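Local atomic coordinates of flagellin (Burkholderia pseudomallei, PDB entry 4CFI), a protein that probably polymerises, as flagellins do, into the helical filament of the bacterial flagellum, and is studied for its immunoreactive epitopes. Residues 105-119 with 134-148. Numbering follows the deposited sequence. Where two conformers were deposited one is given.
Sequences MVQTGQTLGTIKVAI and ETTQINVVSDGKGGF
The antiparallel pair 111-119 and 135-142 begins the three-stranded sheet of the flagellin D2 domain, and Ile115 and Ile138 sit midway along the pair, hydrogen-bonded, Ile138 N to Ile115 O being 2.8 Å. On the polar face Thr114 and Asn139 lie side by side: Thr114 OG1 donates to Asn139 OD1 (2.7 Å) in the carbonyl plane, on a lone pair, while Asn139 ND2 turns to Thr151 of strand 148-152. The other face is mainly apolar. There Ile115 CD1 meets Val140 CG2 at 4.0 Å, and Ile115 packs against Ala203, Met206 and Val207 of helix 197-213, where an apolar side chain suits a buried sheet-helix interface. A beta bulge between Lys116 and Ile119 shifts the register by one; within it, Val117 crosses Ile138 at about a right angle, Val117 CG2 to Ile138 CG1 3.9 Å. At the other end Ser142 ties down the loop 105-110. With OG held between backbone N and carbonyl carbon (chi1 59°), it gives its proton to Gln107 O (2.6 Å) and accepts from Gln110 N (3.0 Å), a double role suited to a small hydroxyl. Beyond it Asp143 OD1 accepts from Lys145 N, an Asx turn, and from Gly147 N, on opposite carboxylate faces; OD2 takes Gly173 N. Gly144, at positive phi (83°), has no side chain to press on the preceding carbonyl or Thr108.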
loop_
_atom_site.group_PDB
_atom_site.type_symbol
_atom_site.label_atom_id
_atom_site.label_comp_id
_atom_site.label_asym_id
_atom_site.label_seq_id
_atom_site.Cartn_x
_atom_site.Cartn_y
_atom_site.Cartn_z
ATOM N N MET A 105 5.088 2.020 1.353
ATOM C CA MET A 105 4.536 3.225 0.754
ATOM C C MET A 105 3.515 2.871 -0.314
ATOM O O MET A 105 3.625 1.843 -0.969
ATOM C CB MET A 105 5.669 4.071 0.135
ATOM C CG MET A 105 6.714 4.538 1.144
ATOM S SD MET A 105 8.122 5.378 0.397
ATOM C CE MET A 105 8.820 4.105 -0.659
ATOM N N VAL A 106 2.545 3.751 -0.521
ATOM C CA VAL A 106 1.566 3.548 -1.579
ATOM C C VAL A 106 2.240 3.705 -2.949
ATOM O O VAL A 106 3.004 4.639 -3.160
ATOM C CB VAL A 106 0.418 4.561 -1.459
ATOM C CG1 VAL A 106 -0.632 4.281 -2.527
ATOM C CG2 VAL A 106 -0.247 4.526 -0.084
ATOM N N GLN A 107 1.990 2.774 -3.864
ATOM C CA GLN A 107 2.529 2.890 -5.222
ATOM C C GLN A 107 2.052 4.177 -5.875
ATOM O O GLN A 107 0.984 4.677 -5.561
ATOM C CB GLN A 107 2.119 1.709 -6.088
ATOM C CG GLN A 107 0.634 1.676 -6.395
ATOM C CD GLN A 107 0.231 0.457 -7.194
ATOM O OE1 GLN A 107 -0.656 -0.292 -6.782
ATOM N NE2 GLN A 107 0.876 0.249 -8.341
ATOM N N THR A 108 2.837 4.703 -6.796
ATOM C CA THR A 108 2.508 5.972 -7.427
ATOM C C THR A 108 1.187 5.930 -8.214
ATOM O O THR A 108 0.789 4.884 -8.769
ATOM C CB THR A 108 3.652 6.447 -8.337
ATOM O OG1 THR A 108 3.402 7.784 -8.718
ATOM C CG2 THR A 108 3.845 5.550 -9.598
ATOM N N GLY A 109 0.491 7.067 -8.213
ATOM C CA GLY A 109 -0.666 7.268 -9.086
ATOM C C GLY A 109 -2.022 6.908 -8.512
ATOM O O GLY A 109 -3.002 6.902 -9.255
ATOM N N GLN A 110 -2.091 6.606 -7.221
ATOM C CA GLN A 110 -3.342 6.183 -6.600
ATOM C C GLN A 110 -3.987 7.373 -5.889
ATOM O O GLN A 110 -3.330 8.109 -5.150
ATOM C CB GLN A 110 -3.061 5.045 -5.623
ATOM C CG GLN A 110 -2.416 3.837 -6.288
ATOM C CD GLN A 110 -3.442 2.994 -7.014
ATOM O OE1 GLN A 110 -3.425 2.906 -8.237
ATOM N NE2 GLN A 110 -4.372 2.399 -6.258
ATOM N N THR A 111 -5.281 7.573 -6.126
ATOM C CA THR A 111 -6.008 8.634 -5.447
ATOM C C THR A 111 -6.318 8.169 -4.028
ATOM O O THR A 111 -7.007 7.188 -3.809
ATOM C CB THR A 111 -7.262 9.055 -6.217
ATOM O OG1 THR A 111 -6.853 9.585 -7.491
ATOM C CG2 THR A 111 -8.027 10.143 -5.473
ATOM N N LEU A 112 -5.777 8.899 -3.062
ATOM C CA LEU A 112 -5.899 8.584 -1.646
ATOM C C LEU A 112 -7.179 9.142 -1.050
ATOM O O LEU A 112 -7.674 8.623 -0.058
ATOM C CB LEU A 112 -4.680 9.123 -0.871
ATOM C CG LEU A 112 -3.324 8.634 -1.380
ATOM C CD1 LEU A 112 -2.194 9.273 -0.576
ATOM C CD2 LEU A 112 -3.225 7.117 -1.289
ATOM N N GLY A 113 -7.678 10.237 -1.614
ATOM C CA GLY A 113 -8.918 10.864 -1.159
ATOM C C GLY A 113 -9.124 12.183 -1.866
ATOM O O GLY A 113 -8.205 12.692 -2.503
ATOM N N THR A 114 -10.336 12.716 -1.733
ATOM C CA THR A 114 -10.726 13.978 -2.312
ATOM C C THR A 114 -11.303 14.859 -1.203
ATOM O O THR A 114 -12.171 14.430 -0.436
ATOM C CB THR A 114 -11.775 13.739 -3.407
ATOM O OG1 THR A 114 -11.190 12.927 -4.424
ATOM C CG2 THR A 114 -12.281 15.047 -4.006
ATOM N N ILE A 115 -10.805 16.088 -1.139
ATOM C CA ILE A 115 -11.151 17.053 -0.086
ATOM C C ILE A 115 -11.975 18.176 -0.707
ATOM O O ILE A 115 -11.560 18.773 -1.711
ATOM C CB ILE A 115 -9.890 17.683 0.569
ATOM C CG1 ILE A 115 -8.889 16.593 0.994
ATOM C CG2 ILE A 115 -10.272 18.615 1.706
ATOM C CD1 ILE A 115 -7.507 17.130 1.296
ATOM N N LYS A 116 -13.142 18.476 -0.126
ATOM C CA LYS A 116 -13.930 19.635 -0.562
ATOM C C LYS A 116 -13.339 20.904 0.043
ATOM O O LYS A 116 -13.142 20.981 1.247
ATOM C CB LYS A 116 -15.415 19.482 -0.173
ATOM C CG LYS A 116 -16.270 20.686 -0.552
ATOM C CD LYS A 116 -17.695 20.594 -0.036
ATOM C CE LYS A 116 -18.524 21.777 -0.502
ATOM N NZ LYS A 116 -19.932 21.696 -0.032
ATOM N N VAL A 117 -13.076 21.892 -0.804
ATOM C CA VAL A 117 -12.393 23.133 -0.442
ATOM C C VAL A 117 -13.082 24.316 -1.127
ATOM O O VAL A 117 -14.024 24.140 -1.893
ATOM C CB VAL A 117 -10.893 23.110 -0.844
ATOM C CG1 VAL A 117 -10.185 21.966 -0.143
ATOM C CG2 VAL A 117 -10.706 23.050 -2.357
ATOM N N ALA A 118 -12.606 25.523 -0.833
ATOM C CA ALA A 118 -13.124 26.749 -1.446
ATOM C C ALA A 118 -11.993 27.760 -1.537
ATOM O O ALA A 118 -11.781 28.552 -0.612
ATOM C CB ALA A 118 -14.304 27.318 -0.654
ATOM N N ILE A 119 -11.228 27.696 -2.628
ATOM C CA ILE A 119 -10.026 28.496 -2.801
ATOM C C ILE A 119 -9.940 29.078 -4.201
ATOM O O ILE A 119 -10.575 28.576 -5.138
ATOM C CB ILE A 119 -8.731 27.696 -2.478
ATOM C CG1 ILE A 119 -8.539 26.535 -3.452
ATOM C CG2 ILE A 119 -8.724 27.240 -1.016
ATOM C CD1 ILE A 119 -7.327 25.657 -3.182
ATOM N N GLU A 134 -12.916 29.199 -9.186
ATOM C CA GLU A 134 -12.830 28.628 -7.830
ATOM C C GLU A 134 -12.457 27.142 -7.917
ATOM O O GLU A 134 -13.022 26.383 -8.721
ATOM C CB GLU A 134 -14.156 28.779 -7.081
ATOM C CG GLU A 134 -14.106 28.358 -5.617
ATOM C CD GLU A 134 -15.430 28.477 -4.872
ATOM O OE1 GLU A 134 -16.424 28.877 -5.510
ATOM O OE2 GLU A 134 -15.465 28.179 -3.639
ATOM N N THR A 135 -11.485 26.747 -7.102
ATOM C CA THR A 135 -11.211 25.342 -6.864
ATOM C C THR A 135 -12.099 24.864 -5.728
ATOM O O THR A 135 -12.073 25.442 -4.639
ATOM C CB THR A 135 -9.730 25.122 -6.519
ATOM O OG1 THR A 135 -8.922 25.531 -7.637
ATOM C CG2 THR A 135 -9.433 23.681 -6.171
ATOM N N THR A 136 -12.864 23.814 -5.985
ATOM C CA THR A 136 -13.882 23.309 -5.071
ATOM C C THR A 136 -13.586 21.897 -4.538
ATOM O O THR A 136 -14.209 21.467 -3.558
ATOM C CB THR A 136 -15.275 23.318 -5.706
ATOM O OG1 THR A 136 -15.229 22.515 -6.890
ATOM C CG2 THR A 136 -15.703 24.764 -6.066
ATOM N N GLN A 137 -12.649 21.171 -5.156
ATOM C CA GLN A 137 -12.173 19.883 -4.632
ATOM C C GLN A 137 -10.699 19.763 -4.925
ATOM O O GLN A 137 -10.226 20.294 -5.930
ATOM C CB GLN A 137 -12.891 18.678 -5.288
ATOM C CG GLN A 137 -14.406 18.758 -5.241
ATOM C CD GLN A 137 -15.107 17.606 -5.906
ATOM O OE1 GLN A 137 -14.487 16.724 -6.463
ATOM N NE2 GLN A 137 -16.428 17.635 -5.867
ATOM N N ILE A 138 -9.987 19.028 -4.064
ATOM C CA ILE A 138 -8.609 18.646 -4.334
ATOM C C ILE A 138 -8.494 17.137 -4.188
ATOM O O ILE A 138 -8.803 16.576 -3.136
ATOM C CB ILE A 138 -7.604 19.345 -3.395
ATOM C CG1 ILE A 138 -7.720 20.866 -3.552
ATOM C CG2 ILE A 138 -6.184 18.842 -3.667
ATOM C CD1 ILE A 138 -6.947 21.630 -2.478
ATOM N N ASN A 139 -8.030 16.484 -5.245
ATOM C CA ASN A 139 -7.699 15.068 -5.231
ATOM C C ASN A 139 -6.243 14.917 -4.855
ATOM O O ASN A 139 -5.386 15.554 -5.453
ATOM C CB ASN A 139 -7.932 14.468 -6.603
ATOM C CG ASN A 139 -9.332 14.761 -7.109
ATOM O OD1 ASN A 139 -10.332 14.330 -6.521
ATOM N ND2 ASN A 139 -9.414 15.501 -8.196
ATOM N N VAL A 140 -5.975 14.081 -3.854
ATOM C CA VAL A 140 -4.622 13.837 -3.355
ATOM C C VAL A 140 -4.159 12.475 -3.879
ATOM O O VAL A 140 -4.789 11.449 -3.607
ATOM C CB VAL A 140 -4.599 13.871 -1.819
ATOM C CG1 VAL A 140 -3.177 13.659 -1.286
ATOM C CG2 VAL A 140 -5.170 15.185 -1.306
ATOM N N VAL A 141 -3.069 12.500 -4.635
ATOM C CA VAL A 141 -2.603 11.349 -5.393
ATOM C C VAL A 141 -1.197 10.953 -4.902
ATOM O O VAL A 141 -0.330 11.802 -4.720
ATOM C CB VAL A 141 -2.585 11.691 -6.910
ATOM C CG1 VAL A 141 -2.130 10.503 -7.727
ATOM C CG2 VAL A 141 -3.965 12.149 -7.386
ATOM N N SER A 142 -0.976 9.667 -4.675
ATOM C CA SER A 142 0.330 9.200 -4.211
ATOM C C SER A 142 1.406 9.387 -5.275
ATOM O O SER A 142 1.118 9.342 -6.478
ATOM C CB SER A 142 0.244 7.713 -3.861
ATOM O OG SER A 142 -0.152 6.988 -5.013
ATOM N N ASP A 143 2.649 9.569 -4.821
ATOM C CA ASP A 143 3.801 9.678 -5.715
ATOM C C ASP A 143 4.751 8.474 -5.682
ATOM O O ASP A 143 5.746 8.474 -6.392
ATOM C CB ASP A 143 4.558 11.008 -5.517
ATOM C CG ASP A 143 5.286 11.114 -4.179
ATOM O OD1 ASP A 143 5.366 10.128 -3.416
ATOM O OD2 ASP A 143 5.803 12.226 -3.897
ATOM N N GLY A 144 4.443 7.454 -4.902
ATOM C CA GLY A 144 5.280 6.264 -4.820
ATOM C C GLY A 144 6.456 6.390 -3.866
ATOM O O GLY A 144 7.178 5.406 -3.650
ATOM N N LYS A 145 6.664 7.578 -3.319
ATOM C CA LYS A 145 7.773 7.879 -2.417
ATOM C C LYS A 145 7.272 8.389 -1.061
ATOM O O LYS A 145 8.049 8.958 -0.276
ATOM C CB LYS A 145 8.713 8.910 -3.061
ATOM C CG LYS A 145 9.321 8.402 -4.370
ATOM C CD LYS A 145 10.263 9.394 -5.039
ATOM C CE LYS A 145 11.577 9.581 -4.314
ATOM N NZ LYS A 145 12.409 8.354 -4.194
ATOM N N GLY A 146 5.991 8.156 -0.768
ATOM C CA GLY A 146 5.397 8.547 0.510
ATOM C C GLY A 146 4.809 9.952 0.544
ATOM O O GLY A 146 4.341 10.383 1.610
ATOM N N GLY A 147 4.774 10.638 -0.607
ATOM C CA GLY A 147 4.188 11.971 -0.698
ATOM C C GLY A 147 3.146 12.046 -1.800
ATOM O O GLY A 147 2.548 11.038 -2.196
ATOM N N PHE A 148 2.891 13.262 -2.267
ATOM C CA PHE A 148 1.642 13.574 -2.944
ATOM C C PHE A 148 1.796 14.485 -4.152
ATOM O O PHE A 148 2.668 15.358 -4.170
ATOM C CB PHE A 148 0.676 14.290 -1.955
ATOM C CG PHE A 148 0.658 13.696 -0.574
ATOM C CD1 PHE A 148 0.115 12.445 -0.366
ATOM C CD2 PHE A 148 1.229 14.359 0.516
ATOM C CE1 PHE A 148 0.145 11.873 0.898
ATOM C CE2 PHE A 148 1.253 13.796 1.778
ATOM C CZ PHE A 148 0.697 12.553 1.972
HETATM O O HOH W 1 3.659 7.070 -2.136
HETATM O O HOH W 2 5.531 9.239 -9.658
HETATM O O HOH W 3 -16.222 25.598 -2.847
#